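Local coordinates for protein UDP-N-Acetylglucosamine 2-Epimerase (Thermus thermophilus, PDB 1V4V) that probably interconverts UDP-N-acetylglucosamine and UDP-N-acetylmannosamine by epimerising the sugar at C2, as a two-domain enzyme of the GT-B type, at residues A22-L26 and L54-Q58; T147-F151 and G360-R364; V179-L183 and E288-L292; A225-P229 and V254-V258. All coordinates share one frame; numbering follows the deposited sequence.

Contact 1: residues A22-L26 and L54-Q58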
loop_
_atom_site.group_PDB
_atom_site.type_symbol
_atom_site.label_atom_id
_atom_site.label_comp_id
_atom_site.label_asym_id
_atom_site.label_seq_id
_atom_site.Cartn_x
_atom_site.Cartn_y
_atom_site.Cartn_z
ATOM N N ALA A 22 -2.631 -10.976 20.810
ATOM C CA ALA A 22 -2.553 -11.087 22.268
ATOM C C ALA A 22 -1.119 -11.283 22.770
ATOM O O ALA A 22 -0.691 -10.623 23.722
ATOM C CB ALA A 22 -3.447 -12.234 22.757
ATOM N N PRO A 23 -0.354 -12.193 22.140
ATOM C CA PRO A 23 1.029 -12.423 22.572
ATOM C C PRO A 23 1.885 -11.162 22.460
ATOM O O PRO A 23 2.792 -10.937 23.267
ATOM C CB PRO A 23 1.511 -13.522 21.628
ATOM C CG PRO A 23 0.255 -14.273 21.308
ATOM C CD PRO A 23 -0.750 -13.166 21.105
ATOM N N VAL A 24 1.604 -10.353 21.441
ATOM C CA VAL A 24 2.337 -9.110 21.221
ATOM C C VAL A 24 1.968 -8.107 22.310
ATOM O O VAL A 24 2.835 -7.474 22.905
ATOM C CB VAL A 24 1.996 -8.509 19.838
ATOM C CG1 VAL A 24 2.731 -7.179 19.646
ATOM C CG2 VAL A 24 2.371 -9.496 18.738
ATOM N N TYR A 25 0.674 -7.969 22.566
ATOM C CA TYR A 25 0.184 -7.053 23.593
ATOM C C TYR A 25 0.840 -7.320 24.947
ATOM O O TYR A 25 1.330 -6.403 25.611
ATOM C CB TYR A 25 -1.327 -7.202 23.750
ATOM C CG TYR A 25 -1.927 -6.332 24.830
ATOM C CD1 TYR A 25 -2.374 -5.042 24.544
ATOM C CD2 TYR A 25 -2.047 -6.795 26.145
ATOM C CE1 TYR A 25 -2.928 -4.239 25.532
ATOM C CE2 TYR A 25 -2.597 -5.994 27.141
ATOM C CZ TYR A 25 -3.039 -4.719 26.826
ATOM O OH TYR A 25 -3.612 -3.926 27.796
ATOM N N LEU A 26 0.837 -8.583 25.356
ATOM C CA LEU A 26 1.405 -8.958 26.646
ATOM C C LEU A 26 2.913 -8.755 26.699
ATOM O O LEU A 26 3.451 -8.359 27.730
ATOM C CB LEU A 26 1.033 -10.408 26.974
ATOM C CG LEU A 26 -0.479 -10.624 27.125
ATOM C CD1 LEU A 26 -0.795 -12.111 27.218
ATOM C CD2 LEU A 26 -0.984 -9.883 28.364
ATOM N N LEU A 54 -9.815 -14.386 27.612
ATOM C CA LEU A 54 -8.941 -15.516 27.911
ATOM C C LEU A 54 -7.527 -15.062 28.206
ATOM O O LEU A 54 -6.878 -15.583 29.109
ATOM C CB LEU A 54 -8.882 -16.504 26.741
ATOM C CG LEU A 54 -7.766 -17.558 26.886
ATOM C CD1 LEU A 54 -8.146 -18.558 27.970
ATOM C CD2 LEU A 54 -7.529 -18.274 25.573
ATOM N N PHE A 55 -7.047 -14.089 27.438
ATOM C CA PHE A 55 -5.687 -13.596 27.610
ATOM C C PHE A 55 -5.575 -12.477 28.631
ATOM O O PHE A 55 -4.495 -11.934 28.842
ATOM C CB PHE A 55 -5.129 -13.124 26.264
ATOM C CG PHE A 55 -5.365 -14.094 25.141
ATOM C CD1 PHE A 55 -6.499 -13.991 24.343
ATOM C CD2 PHE A 55 -4.465 -15.127 24.895
ATOM C CE1 PHE A 55 -6.736 -14.904 23.315
ATOM C CE2 PHE A 55 -4.692 -16.045 23.871
ATOM C CZ PHE A 55 -5.831 -15.932 23.079
ATOM N N GLY A 56 -6.690 -12.138 29.267
ATOM C CA GLY A 56 -6.679 -11.083 30.264
ATOM C C GLY A 56 -6.415 -9.714 29.664
ATOM O O GLY A 56 -5.659 -8.916 30.223
ATOM N N ILE A 57 -7.049 -9.442 28.528
ATOM C CA ILE A 57 -6.889 -8.170 27.826
ATOM C C ILE A 57 -8.239 -7.484 27.628
ATOM O O ILE A 57 -9.238 -8.134 27.324
ATOM C CB ILE A 57 -6.225 -8.390 26.439
ATOM C CG1 ILE A 57 -4.813 -8.944 26.622
ATOM C CG2 ILE A 57 -6.170 -7.074 25.656
ATOM C CD1 ILE A 57 -4.147 -9.376 25.326
ATOM N N GLN A 58 -8.260 -6.168 27.808
ATOM C CA GLN A 58 -9.475 -5.377 27.639
ATOM C C GLN A 58 -9.174 -4.350 26.552
ATOM O O GLN A 58 -8.025 -3.931 26.411
ATOM C CB GLN A 58 -9.814 -4.641 28.937
ATOM C CG GLN A 58 -9.373 -5.371 30.200
ATOM C CD GLN A 58 -10.043 -6.719 30.370
ATOM O OE1 GLN A 58 -9.612 -7.541 31.183
ATOM N NE2 GLN A 58 -11.111 -6.952 29.613
HETATM O O HOH W 1 -5.741 -4.968 29.218
HETATM O O HOH W 2 -5.740 -2.540 26.967
#
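Ile-57 pushes its side chain against the helix segment 22-26, and the dense half of the contact is built round it. Its CD1 reaches the rim of the Tyr-25 ring, 3.4 Å from CD2, and also touches the Ala-22 side chain. The branch methyl CG2 sits over the centre of that ring, a CH-pi contact with CG2 4.0 Å from the Tyr-25 centroid. With CG1 anti to the carbonyl carbon (chi1 -64°), one branch can run along the ring toward the helix while the other lies on its face. Beside it, Ala-22 CB rests over one face of Phe-55, 3.6 Å from CG; Leu-54 CD2 lies on the opposite face. The loop reaches this position through a Schellman motif at Gly-56, whose positive phi turns the chain out of helix 45-53. Leu-26 touches more lightly, its CD1 4.0 Å from Phe-55 O.

The looser side is wet. Tyr-25 OH accepts from one water, at 2.8 Å from OH, which in turn takes the N-H of Gln-58; the hydroxyl donates to a second water, which donates to Gln-58 O. Phe-55 and Leu-26 also meet Leu-184 of helix 177-188, while Tyr-25 and Ile-57 both rest on Val-38 of strand 34-40. The contact is held by apolar packing between helix 15-29 and the loop, with the phenol hydroxyl joined to the loop backbone through water.

Contact 2: residues T147-F151 and G360-R364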
loop_
_atom_site.group_PDB
_atom_site.type_symbol
_atom_site.label_atom_id
_atom_site.label_comp_id
_atom_site.label_asym_id
_atom_site.label_seq_id
_atom_site.Cartn_x
_atom_site.Cartn_y
_atom_site.Cartn_z
ATOM N N THR A 147 4.338 0.721 5.874
ATOM C CA THR A 147 4.928 0.196 7.098
ATOM C C THR A 147 6.363 0.581 7.426
ATOM O O THR A 147 7.251 0.570 6.567
ATOM C CB THR A 147 4.825 -1.329 7.117
ATOM O OG1 THR A 147 5.550 -1.864 6.007
ATOM C CG2 THR A 147 3.372 -1.754 7.023
ATOM N N ASP A 148 6.571 0.918 8.696
ATOM C CA ASP A 148 7.885 1.287 9.207
ATOM C C ASP A 148 8.664 0.008 9.487
ATOM O O ASP A 148 9.858 -0.081 9.207
ATOM C CB ASP A 148 7.737 2.085 10.503
ATOM C CG ASP A 148 9.068 2.343 11.183
ATOM O OD1 ASP A 148 9.940 3.008 10.573
ATOM O OD2 ASP A 148 9.239 1.868 12.328
ATOM N N LEU A 149 7.975 -0.985 10.039
ATOM C CA LEU A 149 8.600 -2.262 10.352
ATOM C C LEU A 149 7.667 -3.412 9.993
ATOM O O LEU A 149 6.512 -3.446 10.423
ATOM C CB LEU A 149 8.954 -2.323 11.844
ATOM C CG LEU A 149 9.731 -3.543 12.351
ATOM C CD1 LEU A 149 10.954 -3.788 11.476
ATOM C CD2 LEU A 149 10.144 -3.308 13.808
ATOM N N ASP A 150 8.165 -4.334 9.178
ATOM C CA ASP A 150 7.395 -5.508 8.775
ATOM C C ASP A 150 7.911 -6.697 9.563
ATOM O O ASP A 150 9.119 -6.944 9.599
ATOM C CB ASP A 150 7.574 -5.791 7.284
ATOM C CG ASP A 150 6.650 -4.966 6.419
ATOM O OD1 ASP A 150 7.102 -4.493 5.360
ATOM O OD2 ASP A 150 5.471 -4.800 6.794
ATOM N N PHE A 151 6.995 -7.425 10.194
ATOM C CA PHE A 151 7.351 -8.606 10.966
ATOM C C PHE A 151 6.961 -9.811 10.114
ATOM O O PHE A 151 5.798 -10.208 10.077
ATOM C CB PHE A 151 6.590 -8.595 12.291
ATOM C CG PHE A 151 6.879 -7.385 13.139
ATOM C CD1 PHE A 151 8.042 -7.316 13.901
ATOM C CD2 PHE A 151 6.001 -6.304 13.157
ATOM C CE1 PHE A 151 8.327 -6.186 14.677
ATOM C CE2 PHE A 151 6.274 -5.170 13.923
ATOM C CZ PHE A 151 7.440 -5.111 14.687
ATOM N N GLY A 360 10.990 -5.346 18.608
ATOM C CA GLY A 360 11.207 -4.649 17.354
ATOM C C GLY A 360 10.641 -3.243 17.451
ATOM O O GLY A 360 11.252 -2.287 16.974
ATOM N N VAL A 361 9.472 -3.121 18.074
ATOM C CA VAL A 361 8.815 -1.831 18.257
ATOM C C VAL A 361 9.628 -0.954 19.215
ATOM O O VAL A 361 9.868 0.226 18.948
ATOM C CB VAL A 361 7.382 -2.023 18.818
ATOM C CG1 VAL A 361 6.764 -0.683 19.169
ATOM C CG2 VAL A 361 6.513 -2.746 17.782
ATOM N N ALA A 362 10.055 -1.542 20.329
ATOM C CA ALA A 362 10.851 -0.824 21.319
ATOM C C ALA A 362 12.096 -0.246 20.649
ATOM O O ALA A 362 12.498 0.886 20.928
ATOM C CB ALA A 362 11.251 -1.767 22.448
ATOM N N TRP A 363 12.695 -1.030 19.761
ATOM C CA TRP A 363 13.886 -0.613 19.033
ATOM C C TRP A 363 13.592 0.597 18.147
ATOM O O TRP A 363 14.380 1.543 18.095
ATOM C CB TRP A 363 14.404 -1.775 18.184
ATOM C CG TRP A 363 15.432 -1.383 17.172
ATOM C CD1 TRP A 363 16.631 -0.774 17.410
ATOM C CD2 TRP A 363 15.356 -1.584 15.756
ATOM N NE1 TRP A 363 17.307 -0.585 16.230
ATOM C CE2 TRP A 363 16.548 -1.074 15.198
ATOM C CE3 TRP A 363 14.396 -2.148 14.905
ATOM C CZ2 TRP A 363 16.809 -1.110 13.825
ATOM C CZ3 TRP A 363 14.655 -2.184 13.537
ATOM C CH2 TRP A 363 15.855 -1.668 13.012
ATOM N N ARG A 364 12.460 0.563 17.448
ATOM C CA ARG A 364 12.071 1.670 16.583
ATOM C C ARG A 364 11.815 2.926 17.399
ATOM O O ARG A 364 12.050 4.041 16.927
ATOM C CB ARG A 364 10.808 1.323 15.788
ATOM C CG ARG A 364 11.043 0.406 14.603
ATOM C CD ARG A 364 12.137 0.970 13.713
ATOM N NE ARG A 364 11.928 0.649 12.308
ATOM C CZ ARG A 364 12.850 0.809 11.366
ATOM N NH1 ARG A 364 14.046 1.284 11.683
ATOM N NH2 ARG A 364 12.572 0.499 10.107
#
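Arg-364 lays its guanidinium against the carboxylate of Asp-148, with Asp-148 OD1 over one face and the two planes 33° apart. The salt bridge runs from Arg-364 NE to OD2 of Asp-148 at 3.0 Å. Further out, Arg-364 NH2 donates to the main-chain O of Asp-148 at 2.9 Å, a nearly straight bond (165°) that meets the guanidinium at its edge, in plane. The arginine chain bends at chi2 and chi3 to bring both nitrogens onto the one residue, and its flat end also carries Trp-363 CZ3 over a face. Each charge has a second partner: NH1 pairs with Glu-169, and Asp-148 OD2 is hydrogen-bonded to Tyr-94 OH. Two acids around the guanidinium would be expected to stabilise its positive charge. A methionine in its place would probably leave the carboxylates of Asp-148 and Glu-169 without their cation and the carbonyl of Asp-148 without this donor.

Away from this polar end side-chain carbons pack on the helix: Leu-149 CD2 lies 3.5 Å from the main-chain Gly-360 O and 3.9 Å from Arg-364 CG. The Phe-151 ring turns its edge to Gly-360 CA, where a side chain would run into CE1, and its CZ meets Val-361 CG2 at 4.0 Å.

The C-terminal helix 353-364 thus returns to the N-terminal sheet, running almost antiparallel (170°) to strand 149-151 with the segment axes 10.2 Å apart. Leu-149 and Phe-151 hydrogen-bond through their backbones to His-120 of strand 118-121, while Phe-151 and Val-361 both touch Leu-96 on strand 94-98.

Contact 3: residues V179-L183 and E288-L292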
loop_
_atom_site.group_PDB
_atom_site.type_symbol
_atom_site.label_atom_id
_atom_site.label_comp_id
_atom_site.label_asym_id
_atom_site.label_seq_id
_atom_site.Cartn_x
_atom_site.Cartn_y
_atom_site.Cartn_z
ATOM N N VAL A 179 2.030 -19.353 17.387
ATOM C CA VAL A 179 2.644 -20.347 18.261
ATOM C C VAL A 179 2.547 -19.859 19.705
ATOM O O VAL A 179 2.107 -20.594 20.592
ATOM C CB VAL A 179 4.128 -20.564 17.897
ATOM C CG1 VAL A 179 4.754 -21.603 18.832
ATOM C CG2 VAL A 179 4.239 -21.019 16.457
ATOM N N ASP A 180 2.954 -18.609 19.930
ATOM C CA ASP A 180 2.897 -18.000 21.260
ATOM C C ASP A 180 1.467 -18.081 21.798
ATOM O O ASP A 180 1.247 -18.368 22.974
ATOM C CB ASP A 180 3.270 -16.511 21.203
ATOM C CG ASP A 180 4.633 -16.256 20.602
ATOM O OD1 ASP A 180 4.951 -16.842 19.549
ATOM O OD2 ASP A 180 5.387 -15.446 21.181
ATOM N N ALA A 181 0.503 -17.803 20.923
ATOM C CA ALA A 181 -0.908 -17.799 21.295
ATOM C C ALA A 181 -1.411 -19.128 21.847
ATOM O O ALA A 181 -2.153 -19.153 22.832
ATOM C CB ALA A 181 -1.758 -17.378 20.103
ATOM N N VAL A 182 -1.030 -20.229 21.209
ATOM C CA VAL A 182 -1.457 -21.542 21.676
ATOM C C VAL A 182 -0.875 -21.809 23.060
ATOM O O VAL A 182 -1.586 -22.246 23.961
ATOM C CB VAL A 182 -1.006 -22.664 20.713
ATOM C CG1 VAL A 182 -1.525 -24.013 21.207
ATOM C CG2 VAL A 182 -1.535 -22.387 19.315
ATOM N N LEU A 183 0.418 -21.542 23.224
ATOM C CA LEU A 183 1.095 -21.743 24.501
ATOM C C LEU A 183 0.416 -20.934 25.601
ATOM O O LEU A 183 0.238 -21.415 26.723
ATOM C CB LEU A 183 2.564 -21.334 24.395
ATOM C CG LEU A 183 3.459 -22.213 23.518
ATOM C CD1 LEU A 183 4.822 -21.556 23.341
ATOM C CD2 LEU A 183 3.606 -23.585 24.162
ATOM N N GLU A 288 -1.405 -26.765 16.066
ATOM C CA GLU A 288 -1.553 -26.394 17.467
ATOM C C GLU A 288 -0.790 -27.385 18.338
ATOM O O GLU A 288 -0.132 -27.003 19.302
ATOM C CB GLU A 288 -3.024 -26.383 17.873
ATOM C CG GLU A 288 -3.781 -25.150 17.425
ATOM C CD GLU A 288 -5.131 -25.043 18.099
ATOM O OE1 GLU A 288 -5.170 -25.129 19.345
ATOM O OE2 GLU A 288 -6.145 -24.870 17.390
ATOM N N GLY A 289 -0.880 -28.665 17.999
ATOM C CA GLY A 289 -0.164 -29.662 18.774
ATOM C C GLY A 289 1.320 -29.356 18.747
ATOM O O GLY A 289 1.996 -29.401 19.775
ATOM N N ALA A 290 1.832 -29.019 17.568
ATOM C CA ALA A 290 3.249 -28.705 17.416
ATOM C C ALA A 290 3.684 -27.501 18.252
ATOM O O ALA A 290 4.811 -27.452 18.747
ATOM C CB ALA A 290 3.573 -28.470 15.940
ATOM N N ALA A 291 2.793 -26.528 18.418
ATOM C CA ALA A 291 3.124 -25.344 19.209
ATOM C C ALA A 291 3.352 -25.749 20.664
ATOM O O ALA A 291 4.216 -25.204 21.352
ATOM C CB ALA A 291 1.991 -24.318 19.119
ATOM N N LEU A 292 2.581 -26.731 21.115
ATOM C CA LEU A 292 2.666 -27.220 22.486
ATOM C C LEU A 292 3.697 -28.333 22.659
ATOM O O LEU A 292 3.908 -28.823 23.766
ATOM C CB LEU A 292 1.288 -27.717 22.928
ATOM C CG LEU A 292 0.171 -26.667 22.923
ATOM C CD1 LEU A 292 -1.197 -27.337 22.982
ATOM C CD2 LEU A 292 0.371 -25.728 24.107
#
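Val-182 fits against three residues of the helix end 288-292, and apolar contacts of this kind make up most of the interface. Its CB lies 3.8 Å from Ala-291 CB, the small side chain that lets the two backbones come close: the CA atoms of Val-179 and Ala-291 are 5.1 Å apart. CG1, set anti to the backbone N (chi1 -178°), points at Leu-292 and reaches its CG at 3.6 Å, the two side chains lying roughly perpendicular. CG2 takes the other direction, toward the CG methylene of Glu-288. Val-179 CG1 adds a contact with Ala-291 CB, and Leu-183 and Leu-292 run alongside in opposite senses, their CD2 methyls 3.9 Å apart. A glycine at Val-182 would probably leave a gap facing Ala-291 CB and the side chain of Leu-292, and set that leucine freer to turn.

A second kind of contact sets methyls against main-chain oxygens. Leu-183 CD2 stands 3.3 Å from Ala-291 O, and Val-182 CG1 approaches Glu-288 O.

The polar groups look elsewhere: Asp-180 OD2 accepts from the main-chain N of Gly-354, while the side chain of Glu-288 lies about 3 Å from a bound glycerol, probably from the crystallisation liquor. Helix 177-188 follows the last strand of the N-terminal sheet and helix 283-291 belongs to the C-terminal one, an arrangement typical of the GT-B fold, in which two Rossmann-like domains face each other across a cleft.

Contact 4: residues A225-P229 and V254-V258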
loop_
_atom_site.group_PDB
_atom_site.type_symbol
_atom_site.label_atom_id
_atom_site.label_comp_id
_atom_site.label_asym_id
_atom_site.label_seq_id
_atom_site.Cartn_x
_atom_site.Cartn_y
_atom_site.Cartn_z
ATOM N N ALA A 225 -7.965 -48.024 21.886
ATOM C CA ALA A 225 -8.376 -47.809 23.271
ATOM C C ALA A 225 -8.379 -49.119 24.060
ATOM O O ALA A 225 -7.966 -49.161 25.216
ATOM C CB ALA A 225 -9.756 -47.159 23.310
ATOM N N GLU A 226 -8.836 -50.196 23.434
ATOM C CA GLU A 226 -8.866 -51.482 24.119
ATOM C C GLU A 226 -7.455 -52.005 24.398
ATOM O O GLU A 226 -7.230 -52.719 25.375
ATOM C CB GLU A 226 -9.653 -52.489 23.282
ATOM C CG GLU A 226 -11.093 -52.070 23.064
ATOM C CD GLU A 226 -11.840 -53.001 22.136
ATOM O OE1 GLU A 226 -11.350 -53.235 21.010
ATOM O OE2 GLU A 226 -12.919 -53.490 22.531
ATOM N N ALA A 227 -6.504 -51.630 23.549
ATOM C CA ALA A 227 -5.120 -52.073 23.716
ATOM C C ALA A 227 -4.345 -51.262 24.758
ATOM O O ALA A 227 -3.264 -51.674 25.188
ATOM C CB ALA A 227 -4.386 -52.017 22.368
ATOM N N PHE A 228 -4.890 -50.111 25.148
ATOM C CA PHE A 228 -4.253 -49.225 26.127
ATOM C C PHE A 228 -5.250 -48.814 27.206
ATOM O O PHE A 228 -5.630 -47.648 27.304
ATOM C CB PHE A 228 -3.722 -47.976 25.418
ATOM C CG PHE A 228 -2.622 -48.269 24.452
ATOM C CD1 PHE A 228 -1.314 -48.409 24.898
ATOM C CD2 PHE A 228 -2.903 -48.472 23.106
ATOM C CE1 PHE A 228 -0.295 -48.753 24.008
ATOM C CE2 PHE A 228 -1.891 -48.816 22.211
ATOM C CZ PHE A 228 -0.592 -48.957 22.666
ATOM N N PRO A 229 -5.679 -49.772 28.036
ATOM C CA PRO A 229 -6.640 -49.517 29.112
ATOM C C PRO A 229 -6.241 -48.445 30.122
ATOM O O PRO A 229 -7.101 -47.845 30.756
ATOM C CB PRO A 229 -6.810 -50.896 29.760
ATOM C CG PRO A 229 -5.504 -51.574 29.481
ATOM C CD PRO A 229 -5.242 -51.179 28.049
ATOM N N VAL A 254 -17.414 -47.190 25.287
ATOM C CA VAL A 254 -16.037 -47.668 25.360
ATOM C C VAL A 254 -15.508 -47.067 26.655
ATOM O O VAL A 254 -15.451 -45.849 26.807
ATOM C CB VAL A 254 -15.181 -47.185 24.165
ATOM C CG1 VAL A 254 -13.726 -47.580 24.384
ATOM C CG2 VAL A 254 -15.705 -47.806 22.872
ATOM N N ARG A 255 -15.148 -47.940 27.588
ATOM C CA ARG A 255 -14.680 -47.564 28.917
ATOM C C ARG A 255 -13.721 -46.381 29.035
ATOM O O ARG A 255 -13.948 -45.481 29.846
ATOM C CB ARG A 255 -14.046 -48.788 29.588
ATOM C CG ARG A 255 -14.114 -48.789 31.103
ATOM C CD ARG A 255 -13.390 -50.002 31.672
ATOM N NE ARG A 255 -13.696 -51.235 30.945
ATOM C CZ ARG A 255 -14.867 -51.866 30.965
ATOM N NH1 ARG A 255 -15.877 -51.392 31.684
ATOM N NH2 ARG A 255 -15.031 -52.979 30.262
ATOM N N ASN A 256 -12.649 -46.380 28.243
ATOM C CA ASN A 256 -11.665 -45.304 28.335
ATOM C C ASN A 256 -11.707 -44.231 27.247
ATOM O O ASN A 256 -10.706 -43.559 26.979
ATOM C CB ASN A 256 -10.252 -45.891 28.459
ATOM C CG ASN A 256 -9.887 -46.796 27.305
ATOM O OD1 ASN A 256 -10.758 -47.375 26.654
ATOM N ND2 ASN A 256 -8.586 -46.942 27.059
ATOM N N PHE A 257 -12.867 -44.078 26.623
ATOM C CA PHE A 257 -13.057 -43.025 25.641
ATOM C C PHE A 257 -14.036 -42.041 26.284
ATOM O O PHE A 257 -15.051 -42.445 26.870
ATOM C CB PHE A 257 -13.667 -43.557 24.340
ATOM C CG PHE A 257 -12.802 -43.327 23.126
ATOM C CD1 PHE A 257 -12.014 -44.354 22.613
ATOM C CD2 PHE A 257 -12.764 -42.078 22.507
ATOM C CE1 PHE A 257 -11.198 -44.146 21.498
ATOM C CE2 PHE A 257 -11.952 -41.858 21.390
ATOM C CZ PHE A 257 -11.168 -42.895 20.887
ATOM N N VAL A 258 -13.719 -40.757 26.201
ATOM C CA VAL A 258 -14.590 -39.716 26.736
ATOM C C VAL A 258 -15.011 -38.833 25.573
ATOM O O VAL A 258 -14.174 -38.173 24.955
ATOM C CB VAL A 258 -13.871 -38.833 27.781
ATOM C CG1 VAL A 258 -14.799 -37.709 28.228
ATOM C CG2 VAL A 258 -13.448 -39.673 28.980
#
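A side-chain amide and a few apolar groups join the C-terminal end of helix 214-227 to the turn leading into strand 257-260, at the outer edge of the C-terminal Rossmann-like domain of this GT-B fold. Within this chain that strand is the outermost on its side of the parallel sheet, next to strand 232-236, which follows the helix. Ala-225 is the apolar centre: its CB meets the ring edge of Phe-257, 3.7 Å from CD1, and lies 4.1 Å from Val-254 CG1. The Phe-257 ring also meets Phe-233. A type I turn from Val-254 to Phe-257, closed by Phe-257 N to Val-254 O, presents Asn-256 to the helix end. There the side chain stands between its own backbone N and carbonyl carbon (chi1 58°), which directs the amide at the last helical turn, with OD1 3.5 Å from Ala-225 CB. ND2 also hydrogen-bonds to Leu-231 O, so one amide ties the turn to both the helix and the start of the next strand. Ala-225 O takes two donors from opposite faces of its plane: Phe-228 N, and Asn-256 ND2 at 3.0 Å with an N-H...O angle of 162°.

Contacts 1 and 2 belong to the N-terminal sheet and its helices, contact 4 to the far edge of the C-terminal domain, and contact 3 bridges the two. Contact 1 closes first along the chain; contact 2 then spans 147-364 and encloses contact 3, which encloses contact 4. Contacts 1 and 3 touch, centres 15 Å apart, where Pro-23 packs on Asp-180 and Ala-181, so helix 177-188 links both. Contacts 2 and 4 lie on opposite sides of the chain's centre, with centres 51 Å apart. The nesting reflects the two-domain build: the chain completes the second domain and then returns its last helix to the first.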